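Local coordinates for FYVE-finger-containing Rab5 effector protein rabenosyn-5 (Homo sapiens, PDB 1Z0J), which probably binds Rab GTPases as an effector through a minimal helical-hairpin domain, at residues 16-21 with 42-47. Numbering follows the deposited sequence.
Sequences QQIDNI and ENLREL
Helices 11-30 and 34-54 form an antiparallel hairpin, and at its middle segments 16-21 and 42-47 run 9.8 Å apart at 164°. The tight part is aliphatic. Ile21 points at the facing helix and touches Asn43, Leu44 and Leu47: its CG1, beside its own backbone N (chi1 -62°), lies 3.7 Å from Leu47 CD1, the two side chains crossing near a right angle. Its CG2 slides past Leu44, coming 4.0 Å from Leu44 CB. Ile18, one turn earlier on the same helix, passes Leu47 CB with its CG1 at 3.7 Å as the two side chains run in opposite directions. The CB of Leu44 does not point straight at helix 11-30, but CG anti to the backbone N (chi1 -178°) brings the tip nearer, and CD1 meets Ile18 CG2 at 3.8 Å, close to perpendicular. Leu44 is the one touching residue that is not fully buried, so the solvent side of the contact lies here, although Lys22 and Ile25 of helix 11-30 also pack on it.

On the other flank Gln17 and Asn43 are polar yet buried, against the chain of another protein. Gln17 bends at chi2, its CG resting obliquely on Leu47 CD1 while its amide reaches that chain. Asn20 ND2 donates to Gln17 OE1 at 3.2 Å from above the carbonyl plane, a bond that would help to fix the rotation of the amide, and Gln17 NE2 bonds to an aromatic side chain and to backbone of the partner protein. Asn43 OD1 lies 3.4 Å from Ile21 CG1 but finds its polar partner in an aromatic side chain of the other chain. Between these segments the hairpin is held by van der Waals packing, mainly aliphatic, while the amides of Gln17 and Asn43 hydrogen-bond the partner protein, consistent with a Rab-binding surface.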
ATOM      1  N   GLN B  16     -16.507  10.822  -1.550  1.00 21.95           N
ATOM      2  CA  GLN B  16     -15.930  10.490  -2.858  1.00 21.01           C
ATOM      3  C   GLN B  16     -15.300   9.090  -2.894  1.00 19.97           C
ATOM      4  O   GLN B  16     -15.434   8.373  -3.886  1.00 19.75           O
ATOM      5  CB  GLN B  16     -14.922  11.549  -3.295  1.00 21.31           C
ATOM      6  N   GLN B  17     -14.629   8.703  -1.809  1.00 18.72           N
ATOM      7  CA  GLN B  17     -14.021   7.367  -1.734  1.00 16.76           C
ATOM      8  C   GLN B  17     -15.077   6.261  -1.645  1.00 17.62           C
ATOM      9  O   GLN B  17     -14.903   5.180  -2.210  1.00 16.52           O
ATOM     10  CB  GLN B  17     -13.004   7.280  -0.589  1.00 16.48           C
ATOM     11  CG  GLN B  17     -12.280   5.916  -0.464  1.00 16.10           C
ATOM     12  CD  GLN B  17     -11.419   5.530  -1.673  1.00 15.45           C
ATOM     13  OE1 GLN B  17     -11.206   6.328  -2.597  1.00 15.75           O
ATOM     14  NE2 GLN B  17     -10.927   4.290  -1.671  1.00 14.08           N
ATOM     15  N   ILE B  18     -16.182   6.553  -0.951  1.00 18.28           N
ATOM     16  CA  ILE B  18     -17.342   5.659  -0.928  1.00 19.88           C
ATOM     17  C   ILE B  18     -17.819   5.434  -2.364  1.00 19.74           C
ATOM     18  O   ILE B  18     -18.023   4.297  -2.788  1.00 20.12           O
ATOM     19  CB  ILE B  18     -18.483   6.224  -0.023  1.00 19.98           C
ATOM     20  CG1 ILE B  18     -18.125   6.042   1.457  1.00 22.37           C
ATOM     21  CG2 ILE B  18     -19.830   5.556  -0.332  1.00 22.37           C
ATOM     22  CD1 ILE B  18     -19.027   6.791   2.426  1.00 18.89           C
ATOM     23  N   ASP B  19     -17.958   6.524  -3.114  1.00 21.92           N
ATOM     24  CA  ASP B  19     -18.318   6.441  -4.525  1.00 23.87           C
ATOM     25  C   ASP B  19     -17.262   5.678  -5.338  1.00 24.47           C
ATOM     26  O   ASP B  19     -17.608   4.912  -6.231  1.00 22.27           O
ATOM     27  CB  ASP B  19     -18.585   7.836  -5.110  1.00 26.00           C
ATOM     28  CG  ASP B  19     -19.901   8.443  -4.618  1.00 28.76           C
ATOM     29  OD1 ASP B  19     -20.685   7.738  -3.944  1.00 29.50           O
ATOM     30  OD2 ASP B  19     -20.153   9.633  -4.910  1.00 31.61           O
ATOM     31  N   ASN B  20     -15.981   5.863  -5.007  1.00 19.91           N
ATOM     32  CA  ASN B  20     -14.902   5.109  -5.653  1.00 21.71           C
ATOM     33  C   ASN B  20     -14.990   3.594  -5.400  1.00 20.34           C
ATOM     34  O   ASN B  20     -14.890   2.797  -6.332  1.00 19.87           O
ATOM     35  CB  ASN B  20     -13.537   5.663  -5.220  1.00 19.13           C
ATOM     36  CG  ASN B  20     -12.387   5.160  -6.083  1.00 20.33           C
ATOM     37  OD1 ASN B  20     -12.537   4.931  -7.284  1.00 23.48           O
ATOM     38  ND2 ASN B  20     -11.222   4.996  -5.466  1.00 18.75           N
ATOM     39  N   ILE B  21     -15.182   3.196  -4.141  1.00 18.61           N
ATOM     40  CA  ILE B  21     -15.344   1.775  -3.801  1.00 19.93           C
ATOM     41  C   ILE B  21     -16.612   1.175  -4.433  1.00 21.11           C
ATOM     42  O   ILE B  21     -16.596   0.024  -4.874  1.00 20.46           O
ATOM     43  CB  ILE B  21     -15.287   1.521  -2.258  1.00 18.21           C
ATOM     44  CG1 ILE B  21     -13.916   1.927  -1.686  1.00 14.91           C
ATOM     45  CG2 ILE B  21     -15.623   0.067  -1.907  1.00 20.65           C
ATOM     46  CD1 ILE B  21     -12.696   1.206  -2.284  1.00 16.03           C
ATOM     47  N   GLU B  42     -16.672  -5.066   2.425  1.00 17.84           N
ATOM     48  CA  GLU B  42     -16.181  -4.854   3.790  1.00 20.43           C
ATOM     49  C   GLU B  42     -15.592  -3.443   3.953  1.00 19.22           C
ATOM     50  O   GLU B  42     -15.860  -2.753   4.940  1.00 18.86           O
ATOM     51  CB  GLU B  42     -15.136  -5.916   4.152  1.00 20.63           C
ATOM     52  CG  GLU B  42     -14.521  -5.774   5.540  1.00 24.70           C
ATOM     53  CD  GLU B  42     -13.128  -6.378   5.641  1.00 31.64           C
ATOM     54  OE1 GLU B  42     -12.800  -7.291   4.853  1.00 40.79           O
ATOM     55  OE2 GLU B  42     -12.354  -5.933   6.515  1.00 41.25           O
ATOM     56  N   ASN B  43     -14.793  -3.016   2.978  1.00 16.03           N
ATOM     57  CA  ASN B  43     -14.236  -1.663   2.995  1.00 15.91           C
ATOM     58  C   ASN B  43     -15.334  -0.599   2.906  1.00 15.27           C
ATOM     59  O   ASN B  43     -15.291   0.415   3.609  1.00 14.88           O
ATOM     60  CB  ASN B  43     -13.228  -1.476   1.858  1.00 15.16           C
ATOM     61  CG  ASN B  43     -12.449  -0.196   1.999  1.00 13.44           C
ATOM     62  OD1 ASN B  43     -12.594   0.724   1.204  1.00 13.58           O
ATOM     63  ND2 ASN B  43     -11.633  -0.119   3.044  1.00 15.54           N
ATOM     64  N   LEU B  44     -16.318  -0.833   2.046  1.00 16.11           N
ATOM     65  CA  LEU B  44     -17.475   0.050   1.951  1.00 17.46           C
ATOM     66  C   LEU B  44     -18.178   0.191   3.306  1.00 18.77           C
ATOM     67  O   LEU B  44     -18.497   1.297   3.735  1.00 15.48           O
ATOM     68  CB  LEU B  44     -18.460  -0.445   0.881  1.00 18.20           C
ATOM     69  CG  LEU B  44     -19.704   0.415   0.637  1.00 19.91           C
ATOM     70  CD1 LEU B  44     -19.321   1.800   0.127  1.00 24.68           C
ATOM     71  CD2 LEU B  44     -20.660  -0.271  -0.330  1.00 24.21           C
ATOM     72  N   ARG B  45     -18.395  -0.932   3.986  1.00 17.90           N
ATOM     73  CA  ARG B  45     -19.013  -0.917   5.311  1.00 20.02           C
ATOM     74  C   ARG B  45     -18.209  -0.063   6.293  1.00 18.18           C
ATOM     75  O   ARG B  45     -18.771   0.713   7.076  1.00 16.66           O
ATOM     76  CB  ARG B  45     -19.172  -2.341   5.842  1.00 20.40           C
ATOM     77  CG  ARG B  45     -20.303  -3.120   5.176  1.00 24.85           C
ATOM     78  CD  ARG B  45     -20.629  -4.387   5.949  1.00 28.28           C
ATOM     79  NE  ARG B  45     -21.357  -5.359   5.135  1.00 33.65           N
ATOM     80  CZ  ARG B  45     -20.807  -6.423   4.553  1.00 36.25           C
ATOM     81  NH1 ARG B  45     -19.509  -6.670   4.685  1.00 40.74           N
ATOM     82  NH2 ARG B  45     -21.560  -7.245   3.835  1.00 38.85           N
ATOM     83  N   GLU B  46     -16.890  -0.183   6.232  1.00 16.77           N
ATOM     84  CA  GLU B  46     -16.012   0.571   7.121  1.00 17.36           C
ATOM     85  C   GLU B  46     -16.030   2.072   6.838  1.00 14.88           C
ATOM     86  O   GLU B  46     -16.041   2.885   7.768  1.00 16.96           O
ATOM     87  CB  GLU B  46     -14.594  -0.002   7.084  1.00 20.71           C
ATOM     88  CG  GLU B  46     -14.483  -1.299   7.886  1.00 27.17           C
ATOM     89  CD  GLU B  46     -13.527  -2.312   7.284  1.00 33.04           C
ATOM     90  OE1 GLU B  46     -12.669  -1.927   6.463  1.00 36.17           O
ATOM     91  OE2 GLU B  46     -13.638  -3.506   7.643  1.00 36.42           O
ATOM     92  N   LEU B  47     -16.036   2.440   5.557  1.00 14.38           N
ATOM     93  CA  LEU B  47     -16.146   3.841   5.170  1.00 13.55           C
ATOM     94  C   LEU B  47     -17.471   4.435   5.641  1.00 14.12           C
ATOM     95  O   LEU B  47     -17.505   5.559   6.156  1.00 14.25           O
ATOM     96  CB  LEU B  47     -16.008   3.996   3.653  1.00 14.80           C
ATOM     97  CG  LEU B  47     -14.663   3.629   3.014  1.00 14.33           C
ATOM     98  CD1 LEU B  47     -14.795   3.621   1.506  1.00 14.88           C
ATOM     99  CD2 LEU B  47     -13.538   4.572   3.456  1.00 17.49           C
TER